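Local coordinates for protein DnaJ homolog subfamily C member 3 (PDB 3IEG) that binds misfolded proteins as an endoplasmic reticulum co-chaperone through its TPR domain and restrains eIF2-alpha kinase signalling in the unfolded protein response, at residues 277-282 with 293-298; 286-291 with 316-321; 307-312 with 326-331. All blocks are in the same frame, centred on the assembly; numbering follows the deposited sequence.

Interaction 1 (277-282 with 293-298)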
loop_
_atom_site.group_PDB
_atom_site.type_symbol
_atom_site.label_atom_id
_atom_site.label_comp_id
_atom_site.label_asym_id
_atom_site.label_seq_id
_atom_site.Cartn_x
_atom_site.Cartn_y
_atom_site.Cartn_z
ATOM N N ARG A 277 23.290 -10.103 -11.754
ATOM C CA ARG A 277 24.442 -9.352 -11.263
ATOM C C ARG A 277 25.741 -10.177 -11.344
ATOM O O ARG A 277 26.815 -9.629 -11.605
ATOM C CB ARG A 277 24.203 -8.808 -9.838
ATOM C CG ARG A 277 23.032 -7.821 -9.684
ATOM C CD ARG A 277 23.119 -6.648 -10.660
ATOM N NE ARG A 277 23.992 -5.566 -10.196
ATOM C CZ ARG A 277 24.645 -4.725 -10.998
ATOM N NH1 ARG A 277 24.564 -4.845 -12.317
ATOM N NH2 ARG A 277 25.403 -3.770 -10.486
ATOM N N ILE A 278 25.639 -11.490 -11.152
ATOM C CA ILE A 278 26.801 -12.354 -11.303
ATOM C C ILE A 278 27.233 -12.369 -12.771
ATOM O O ILE A 278 28.425 -12.270 -13.077
ATOM C CB ILE A 278 26.565 -13.773 -10.728
ATOM C CG1 ILE A 278 26.629 -13.723 -9.190
ATOM C CG2 ILE A 278 27.600 -14.775 -11.285
ATOM C CD1 ILE A 278 26.066 -14.950 -8.475
ATOM N N CYS A 279 26.255 -12.451 -13.667
ATOM C CA CYS A 279 26.490 -12.294 -15.096
ATOM C C CYS A 279 27.273 -11.011 -15.386
ATOM O O CYS A 279 28.216 -11.016 -16.178
ATOM C CB CYS A 279 25.155 -12.330 -15.838
ATOM S SG CYS A 279 25.107 -11.455 -17.402
ATOM N N HIS A 280 26.893 -9.927 -14.709
ATOM C CA HIS A 280 27.593 -8.647 -14.791
ATOM C C HIS A 280 29.021 -8.763 -14.265
ATOM O O HIS A 280 29.949 -8.278 -14.900
ATOM C CB HIS A 280 26.817 -7.572 -14.022
ATOM C CG HIS A 280 27.373 -6.189 -14.176
ATOM N ND1 HIS A 280 27.315 -5.489 -15.362
ATOM C CD2 HIS A 280 27.981 -5.368 -13.285
ATOM C CE1 HIS A 280 27.869 -4.300 -15.198
ATOM N NE2 HIS A 280 28.281 -4.201 -13.947
ATOM N N CYS A 281 29.191 -9.417 -13.119
ATOM C CA CYS A 281 30.511 -9.591 -12.509
ATOM C C CYS A 281 31.524 -10.277 -13.407
ATOM O O CYS A 281 32.595 -9.736 -13.650
ATOM C CB CYS A 281 30.414 -10.330 -11.184
ATOM S SG CYS A 281 29.980 -9.230 -9.866
ATOM N N PHE A 282 31.178 -11.453 -13.914
ATOM C CA PHE A 282 32.069 -12.170 -14.820
ATOM C C PHE A 282 32.397 -11.364 -16.089
ATOM O O PHE A 282 33.551 -11.290 -16.492
ATOM C CB PHE A 282 31.528 -13.569 -15.131
ATOM C CG PHE A 282 31.777 -14.577 -14.027
ATOM C CD1 PHE A 282 33.080 -14.993 -13.715
ATOM C CD2 PHE A 282 30.720 -15.124 -13.311
ATOM C CE1 PHE A 282 33.318 -15.942 -12.692
ATOM C CE2 PHE A 282 30.949 -16.073 -12.290
ATOM C CZ PHE A 282 32.245 -16.477 -11.980
ATOM N N ARG A 293 28.051 -18.335 -20.199
ATOM C CA ARG A 293 27.277 -19.464 -19.669
ATOM C C ARG A 293 26.112 -18.978 -18.819
ATOM O O ARG A 293 24.970 -19.381 -19.039
ATOM C CB ARG A 293 28.138 -20.467 -18.876
ATOM C CG ARG A 293 29.279 -21.100 -19.680
ATOM C CD ARG A 293 29.797 -22.430 -19.076
ATOM N NE ARG A 293 31.168 -22.724 -19.518
ATOM C CZ ARG A 293 31.730 -23.936 -19.545
ATOM N NH1 ARG A 293 31.047 -25.016 -19.177
ATOM N NH2 ARG A 293 32.990 -24.072 -19.959
ATOM N N ILE A 294 26.391 -18.094 -17.867
ATOM C CA ILE A 294 25.352 -17.691 -16.922
ATOM C C ILE A 294 24.512 -16.518 -17.395
ATOM O O ILE A 294 23.363 -16.412 -17.005
ATOM C CB ILE A 294 25.875 -17.499 -15.461
ATOM C CG1 ILE A 294 26.177 -16.036 -15.147
ATOM C CG2 ILE A 294 27.060 -18.441 -15.175
ATOM C CD1 ILE A 294 27.501 -15.547 -15.685
ATOM N N CYS A 295 25.060 -15.653 -18.242
ATOM C CA CYS A 295 24.225 -14.627 -18.857
ATOM C C CYS A 295 23.175 -15.294 -19.744
ATOM O O CYS A 295 22.045 -14.807 -19.843
ATOM C CB CYS A 295 25.038 -13.591 -19.640
ATOM S SG CYS A 295 26.230 -12.629 -18.656
ATOM N N SER A 296 23.546 -16.420 -20.358
ATOM C CA SER A 296 22.594 -17.243 -21.109
ATOM C C SER A 296 21.504 -17.812 -20.212
ATOM O O SER A 296 20.332 -17.784 -20.572
ATOM C CB SER A 296 23.304 -18.374 -21.836
ATOM O OG SER A 296 24.142 -17.854 -22.843
ATOM N N GLU A 297 21.889 -18.326 -19.046
ATOM C CA GLU A 297 20.914 -18.841 -18.085
ATOM C C GLU A 297 19.886 -17.783 -17.746
ATOM O O GLU A 297 18.694 -18.017 -17.890
ATOM C CB GLU A 297 21.586 -19.310 -16.804
ATOM C CG GLU A 297 22.477 -20.506 -16.973
ATOM C CD GLU A 297 23.123 -20.892 -15.676
ATOM O OE1 GLU A 297 22.527 -20.587 -14.613
ATOM O OE2 GLU A 297 24.224 -21.494 -15.717
ATOM N N VAL A 298 20.356 -16.617 -17.310
ATOM C CA VAL A 298 19.478 -15.491 -17.016
ATOM C C VAL A 298 18.554 -15.246 -18.209
ATOM O O VAL A 298 17.346 -15.102 -18.037
ATOM C CB VAL A 298 20.279 -14.208 -16.639
ATOM C CG1 VAL A 298 19.348 -13.058 -16.300
ATOM C CG2 VAL A 298 21.178 -14.472 -15.457
#
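Cys279 and Cys295 are joined by a disulfide that ties helix 268-284 to helix 288-301, with 2.1 Å between Cys279 SG and Cys295 SG and a torsion about the S-S bond of 100°. The bridge lies where the two backbones come nearest, the CA atoms of Cys279 and Cys295 being 5.0 Å apart. The cysteines reach it differently: SG of Cys279 stands anti to its backbone N (chi1 153°), whereas SG of Cys295 stands anti to its carbonyl carbon.

Beside the bridge, Ile294 points its CD1 methyl at the backbone of the opposite helix, 3.5 Å from Cys279 CA. The same methyl meets Phe282 obliquely at CD2, 4.0 Å away, the two side chains crossing at about a right angle. Ile278 adds a looser contact, its CG2 4.3 Å from Ile294 CG1.

These contacts join the two antiparallel helices of TPR 8, whose local axes approach to 8.6 Å at 155°, the helix-turn-helix pairing of a tetratricopeptide repeat. Behind helix 268-284, Ile278 and Cys281 pack on helix 250-263, and Arg277 forms a salt bridge to Glu242 of helix 222-246. Toward the C-terminal repeat, both helices of the pair meet helix 306-318.

Interaction 2 (286-291 with 316-321)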
loop_
_atom_site.group_PDB
_atom_site.type_symbol
_atom_site.label_atom_id
_atom_site.label_comp_id
_atom_site.label_asym_id
_atom_site.label_seq_id
_atom_site.Cartn_x
_atom_site.Cartn_y
_atom_site.Cartn_z
ATOM N N GLU A 286 36.302 -9.393 -17.086
ATOM C CA GLU A 286 36.782 -9.987 -18.329
ATOM C C GLU A 286 37.075 -11.482 -18.207
ATOM O O GLU A 286 38.201 -11.925 -18.437
ATOM C CB GLU A 286 37.990 -9.224 -18.861
ATOM C CG GLU A 286 37.646 -7.832 -19.358
ATOM C CD GLU A 286 38.870 -7.036 -19.793
ATOM O OE1 GLU A 286 40.006 -7.396 -19.400
ATOM O OE2 GLU A 286 38.684 -6.035 -20.520
ATOM N N LYS A 287 36.047 -12.244 -17.834
ATOM C CA LYS A 287 36.116 -13.702 -17.790
ATOM C C LYS A 287 35.018 -14.310 -18.677
ATOM O O LYS A 287 34.020 -14.833 -18.186
ATOM C CB LYS A 287 36.079 -14.196 -16.339
ATOM C CG LYS A 287 37.405 -13.940 -15.629
ATOM C CD LYS A 287 37.401 -14.284 -14.148
ATOM C CE LYS A 287 38.842 -14.238 -13.603
ATOM N NZ LYS A 287 38.928 -14.079 -12.119
ATOM N N PRO A 288 35.220 -14.248 -20.004
ATOM C CA PRO A 288 34.182 -14.446 -21.014
ATOM C C PRO A 288 33.478 -15.797 -21.018
ATOM O O PRO A 288 32.267 -15.829 -21.188
ATOM C CB PRO A 288 34.932 -14.241 -22.328
ATOM C CG PRO A 288 36.355 -14.503 -22.003
ATOM C CD PRO A 288 36.531 -13.981 -20.621
ATOM N N VAL A 289 34.212 -16.896 -20.843
ATOM C CA VAL A 289 33.604 -18.236 -20.880
ATOM C C VAL A 289 32.477 -18.356 -19.860
ATOM O O VAL A 289 31.364 -18.745 -20.210
ATOM C CB VAL A 289 34.641 -19.386 -20.663
ATOM C CG1 VAL A 289 33.958 -20.760 -20.723
ATOM C CG2 VAL A 289 35.775 -19.311 -21.693
ATOM N N GLU A 290 32.772 -18.009 -18.606
ATOM C CA GLU A 290 31.783 -18.067 -17.526
ATOM C C GLU A 290 30.683 -17.043 -17.754
ATOM O O GLU A 290 29.513 -17.318 -17.507
ATOM C CB GLU A 290 32.426 -17.858 -16.149
ATOM C CG GLU A 290 33.547 -18.842 -15.790
ATOM C CD GLU A 290 34.932 -18.347 -16.227
ATOM O OE1 GLU A 290 35.204 -18.286 -17.456
ATOM O OE2 GLU A 290 35.750 -18.016 -15.333
ATOM N N ALA A 291 31.062 -15.872 -18.248
ATOM C CA ALA A 291 30.111 -14.820 -18.543
ATOM C C ALA A 291 29.013 -15.292 -19.487
ATOM O O ALA A 291 27.831 -15.115 -19.185
ATOM C CB ALA A 291 30.816 -13.600 -19.106
ATOM N N TYR A 316 31.172 -11.595 -25.612
ATOM C CA TYR A 316 31.375 -12.127 -26.968
ATOM C C TYR A 316 32.538 -11.463 -27.699
ATOM O O TYR A 316 33.246 -12.115 -28.463
ATOM C CB TYR A 316 30.110 -12.000 -27.813
ATOM C CG TYR A 316 29.106 -13.099 -27.589
ATOM C CD1 TYR A 316 27.735 -12.832 -27.612
ATOM C CD2 TYR A 316 29.518 -14.413 -27.347
ATOM C CE1 TYR A 316 26.808 -13.835 -27.407
ATOM C CE2 TYR A 316 28.587 -15.429 -27.134
ATOM C CZ TYR A 316 27.240 -15.126 -27.168
ATOM O OH TYR A 316 26.318 -16.121 -26.961
ATOM N N LEU A 317 32.710 -10.165 -27.451
ATOM C CA LEU A 317 33.769 -9.365 -28.058
ATOM C C LEU A 317 35.179 -9.778 -27.619
ATOM O O LEU A 317 36.110 -9.763 -28.431
ATOM C CB LEU A 317 33.550 -7.874 -27.760
ATOM C CG LEU A 317 32.345 -7.160 -28.377
ATOM C CD1 LEU A 317 32.212 -5.755 -27.798
ATOM C CD2 LEU A 317 32.461 -7.104 -29.893
ATOM N N ILE A 318 35.348 -10.122 -26.343
ATOM C CA ILE A 318 36.627 -10.661 -25.889
ATOM C C ILE A 318 36.888 -11.939 -26.680
ATOM O O ILE A 318 37.970 -12.132 -27.226
ATOM C CB ILE A 318 36.669 -10.889 -24.354
ATOM C CG1 ILE A 318 36.335 -9.576 -23.627
ATOM C CG2 ILE A 318 38.046 -11.423 -23.917
ATOM C CD1 ILE A 318 36.053 -9.711 -22.128
ATOM N N GLU A 319 35.861 -12.771 -26.794
ATOM C CA GLU A 319 35.924 -14.002 -27.579
ATOM C C GLU A 319 35.957 -13.779 -29.092
ATOM O O GLU A 319 35.905 -14.741 -29.862
ATOM C CB GLU A 319 34.734 -14.892 -27.239
ATOM C CG GLU A 319 34.708 -15.387 -25.825
ATOM C CD GLU A 319 35.841 -16.331 -25.528
ATOM O OE1 GLU A 319 36.938 -15.846 -25.172
ATOM O OE2 GLU A 319 35.626 -17.558 -25.642
ATOM N N GLU A 320 36.029 -12.521 -29.517
ATOM C CA GLU A 320 36.096 -12.169 -30.942
ATOM C C GLU A 320 34.924 -12.699 -31.768
ATOM O O GLU A 320 34.988 -12.756 -32.994
ATOM C CB GLU A 320 37.457 -12.558 -31.558
ATOM C CG GLU A 320 38.536 -11.482 -31.353
ATOM C CD GLU A 320 39.972 -11.994 -31.465
ATOM O OE1 GLU A 320 40.190 -13.158 -31.878
ATOM O OE2 GLU A 320 40.894 -11.213 -31.132
HETATM N N MSE A 321 33.851 -13.075 -31.081
HETATM C CA MSE A 321 32.632 -13.533 -31.725
HETATM C C MSE A 321 31.736 -12.340 -31.996
HETATM O O MSE A 321 30.725 -12.137 -31.334
HETATM C CB MSE A 321 31.928 -14.554 -30.841
HETATM C CG MSE A 321 32.817 -15.716 -30.454
HETATM SE SE MSE A 321 31.975 -16.829 -29.098
HETATM C CE MSE A 321 33.316 -18.278 -28.929
#
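Pro288, at the start of helix 288-301, packs against Ile318 and Glu319, and its CA is 6.6 Å from that of Ile318, the nearest backbone pair here. The more closely packed part of the contact is centred on this proline, which is only partly exposed and is covered by both residues. Its CG lies 4.0 Å from Ile318 CG2 and 3.5 Å from Glu319 OE1, while Pro288 CB is 3.7 Å from Glu319 CG. The side chains of Pro288 and Glu319 cross at about a right angle; the bend at chi2 (-66°) brings Glu319 CD back to the proline, with OE1 beside CG. The contact between OE1 and the ring carbon is one of packing, and the join as a whole rests on van der Waals contact.

The solvent side is slighter in extent. On its exposed margin Glu286 is touched by a single methyl, Ile318 CD1, 3.7 Å from Glu286 CG, and the glutamate chain runs on extended past that point. At the other margin exposed Val289 stands off, its CG2 4.3 Å from Glu319 OE2.

Both backbones change course here. Glu286, with positive phi, is the C-prime residue of a Schellman motif that closes helix 268-284, and Lys287 is the N-cap of helix 288-301. Glu320, also with positive phi (57°), gives a second Schellman motif after helix 306-318. The arrangement thus brings together the intra-repeat turns of TPR 8 and TPR 9, an edge contact between successive repeats of a tetratricopeptide array.

Interaction 3 (307-312 with 326-331)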
loop_
_atom_site.group_PDB
_atom_site.type_symbol
_atom_site.label_atom_id
_atom_site.label_comp_id
_atom_site.label_asym_id
_atom_site.label_seq_id
_atom_site.Cartn_x
_atom_site.Cartn_y
_atom_site.Cartn_z
ATOM N N ASN A 307 20.338 -5.705 -19.462
ATOM C CA ASN A 307 21.644 -5.810 -18.786
ATOM C C ASN A 307 22.405 -7.085 -19.150
ATOM O O ASN A 307 23.610 -7.047 -19.424
ATOM C CB ASN A 307 21.485 -5.732 -17.262
ATOM C CG ASN A 307 20.993 -4.378 -16.782
ATOM O OD1 ASN A 307 21.271 -3.345 -17.389
ATOM N ND2 ASN A 307 20.267 -4.381 -15.669
ATOM N N ALA A 308 21.683 -8.201 -19.153
ATOM C CA ALA A 308 22.233 -9.517 -19.495
ATOM C C ALA A 308 22.662 -9.572 -20.956
ATOM O O ALA A 308 23.693 -10.168 -21.282
ATOM C CB ALA A 308 21.218 -10.626 -19.186
ATOM N N LEU A 309 21.871 -8.950 -21.827
ATOM C CA LEU A 309 22.212 -8.859 -23.240
ATOM C C LEU A 309 23.508 -8.081 -23.456
ATOM O O LEU A 309 24.410 -8.557 -24.150
ATOM C CB LEU A 309 21.066 -8.241 -24.041
ATOM C CG LEU A 309 19.872 -9.181 -24.225
ATOM C CD1 LEU A 309 18.645 -8.427 -24.715
ATOM C CD2 LEU A 309 20.225 -10.345 -25.156
ATOM N N LYS A 310 23.596 -6.900 -22.846
ATOM C CA LYS A 310 24.775 -6.042 -22.963
ATOM C C LYS A 310 26.017 -6.727 -22.416
ATOM O O LYS A 310 27.090 -6.659 -23.023
ATOM C CB LYS A 310 24.562 -4.714 -22.222
ATOM C CG LYS A 310 23.647 -3.708 -22.935
ATOM C CD LYS A 310 23.069 -2.654 -21.975
ATOM C CE LYS A 310 24.153 -1.769 -21.368
ATOM N NZ LYS A 310 23.562 -0.806 -20.405
ATOM N N ASP A 311 25.865 -7.388 -21.269
ATOM C CA ASP A 311 26.994 -8.032 -20.614
ATOM C C ASP A 311 27.460 -9.276 -21.371
ATOM O O ASP A 311 28.673 -9.509 -21.487
ATOM C CB ASP A 311 26.701 -8.315 -19.137
ATOM C CG ASP A 311 26.667 -7.048 -18.300
ATOM O OD1 ASP A 311 27.258 -6.046 -18.723
ATOM O OD2 ASP A 311 26.049 -7.040 -17.221
ATOM N N ARG A 312 26.509 -10.054 -21.898
ATOM C CA ARG A 312 26.865 -11.173 -22.775
ATOM C C ARG A 312 27.539 -10.660 -24.049
ATOM O O ARG A 312 28.560 -11.206 -24.473
ATOM C CB ARG A 312 25.671 -12.066 -23.120
ATOM C CG ARG A 312 26.112 -13.363 -23.790
ATOM C CD ARG A 312 25.030 -14.402 -23.855
ATOM N NE ARG A 312 24.031 -14.036 -24.848
ATOM C CZ ARG A 312 22.979 -14.779 -25.176
ATOM N NH1 ARG A 312 22.764 -15.952 -24.584
ATOM N NH2 ARG A 312 22.138 -14.333 -26.097
ATOM N N ILE A 326 26.879 -8.388 -31.820
ATOM C CA ILE A 326 25.957 -7.423 -32.429
ATOM C C ILE A 326 24.508 -7.904 -32.331
ATOM O O ILE A 326 23.604 -7.118 -32.057
ATOM C CB ILE A 326 26.333 -6.997 -33.906
ATOM C CG1 ILE A 326 25.847 -8.012 -34.960
ATOM C CG2 ILE A 326 27.828 -6.615 -34.029
ATOM C CD1 ILE A 326 26.946 -8.722 -35.770
ATOM N N GLN A 327 24.307 -9.204 -32.519
ATOM C CA GLN A 327 22.989 -9.808 -32.449
ATOM C C GLN A 327 22.355 -9.605 -31.071
ATOM O O GLN A 327 21.144 -9.390 -30.968
ATOM C CB GLN A 327 23.083 -11.290 -32.780
ATOM C CG GLN A 327 21.747 -11.966 -32.968
ATOM C CD GLN A 327 21.867 -13.472 -32.940
ATOM O OE1 GLN A 327 21.224 -14.142 -32.127
ATOM N NE2 GLN A 327 22.709 -14.018 -33.817
ATOM N N ASP A 328 23.176 -9.666 -30.023
ATOM C CA ASP A 328 22.715 -9.397 -28.659
ATOM C C ASP A 328 22.444 -7.910 -28.393
ATOM O O ASP A 328 21.500 -7.586 -27.678
ATOM C CB ASP A 328 23.676 -9.989 -27.612
ATOM C CG ASP A 328 23.298 -11.417 -27.193
ATOM O OD1 ASP A 328 22.232 -11.925 -27.600
ATOM O OD2 ASP A 328 24.071 -12.036 -26.436
ATOM N N TYR A 329 23.250 -7.011 -28.964
ATOM C CA TYR A 329 22.988 -5.564 -28.846
ATOM C C TYR A 329 21.694 -5.170 -29.564
ATOM O O TYR A 329 20.910 -4.375 -29.047
ATOM C CB TYR A 329 24.160 -4.705 -29.361
ATOM C CG TYR A 329 25.257 -4.420 -28.346
ATOM C CD1 TYR A 329 26.562 -4.851 -28.568
ATOM C CD2 TYR A 329 24.995 -3.711 -27.174
ATOM C CE1 TYR A 329 27.579 -4.592 -27.642
ATOM C CE2 TYR A 329 26.009 -3.452 -26.238
ATOM C CZ TYR A 329 27.295 -3.896 -26.481
ATOM O OH TYR A 329 28.302 -3.652 -25.577
ATOM N N GLU A 330 21.477 -5.738 -30.747
ATOM C CA GLU A 330 20.263 -5.493 -31.522
ATOM C C GLU A 330 18.986 -5.907 -30.788
ATOM O O GLU A 330 17.975 -5.204 -30.853
ATOM C CB GLU A 330 20.352 -6.178 -32.892
ATOM C CG GLU A 330 21.069 -5.333 -33.946
ATOM C CD GLU A 330 21.670 -6.151 -35.081
ATOM O OE1 GLU A 330 21.437 -7.380 -35.139
ATOM O OE2 GLU A 330 22.380 -5.555 -35.922
ATOM N N ALA A 331 19.042 -7.039 -30.092
ATOM C CA ALA A 331 17.930 -7.509 -29.268
ATOM C C ALA A 331 17.645 -6.546 -28.109
ATOM O O ALA A 331 16.485 -6.277 -27.786
ATOM C CB ALA A 331 18.206 -8.921 -28.748
#
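The antiparallel helix pair of TPR 9 is joined here by a salt bridge from Arg312 on helix 306-318 to Asp328 on helix 322-333. The local axes come within 8.4 Å and run nearly antiparallel, the helical hairpin expected of a tetratricopeptide repeat.

Arg312 grips the carboxylate side-on with two nitrogens. Its NE donates to Asp328 OD2 at 2.6 Å, with an N-H...O angle of 161°, and its NH2 donates to Asp328 OD1 at 2.8 Å, at 166°. Each oxygen receives its donor on the syn lone pair, and the guanidinium and carboxylate planes are nearly coplanar. A weak third bond runs from NH2 to Asp328 OD2 at 3.0 Å. The arginine chain bends at chi3 (73°), which turns NE out of the line of the methylenes toward Asp328 OD2. Paired bonds in one plane should restrict rotation of both charged groups. An alanine in place of Arg312 would probably leave the largely buried Asp328 carboxylate without its charged mate and less restrained in its rotation.

Beside the bridge, Leu309 CD2 packs 3.5 Å from Asp328 OD1, and the other branch, CD1, reaches 4.1 Å from Ala331 CB. Leucine and aspartate cross at about a right angle. Further along, Lys310 CG meets Tyr329 CE2 obliquely at 4.1 Å.

Toward TPR 8, Arg312 also packs on Cys295 and Leu299 of helix 288-301 and hydrogen-bonds Ser296 there, so one guanidinium serves partners on two helices. On the C-terminal side, Tyr329 and Glu330 touch Leu346, Ile326 touches Ala349 and Lys310 touches Gln341, which places helix 340-357 against this hairpin.

How the interactions relate
Interactions 1 and 3 join the two helices of TPR 8 and of TPR 9 respectively, and interaction 2 bridges the two repeats at their turns; each pair of contact centres is about 12 Å apart. Two probable hydrogen bonds couple 1 to 3: His280 ND1 lies 2.7 Å from Asp311 OD2, and Ser296 OG lies 2.9 Å from Arg312 NH1. Interaction 1 reaches interaction 2 through Phe282, whose CD1 is 3.8 Å from Glu290 CB. Interactions 2 and 3 meet where Tyr316 CE1 packs 3.4 Å from Asp328 OD2. All three lie in the C-terminal repeats, apart from the hydrophobic groove for misfolded proteins, which belongs to the first two.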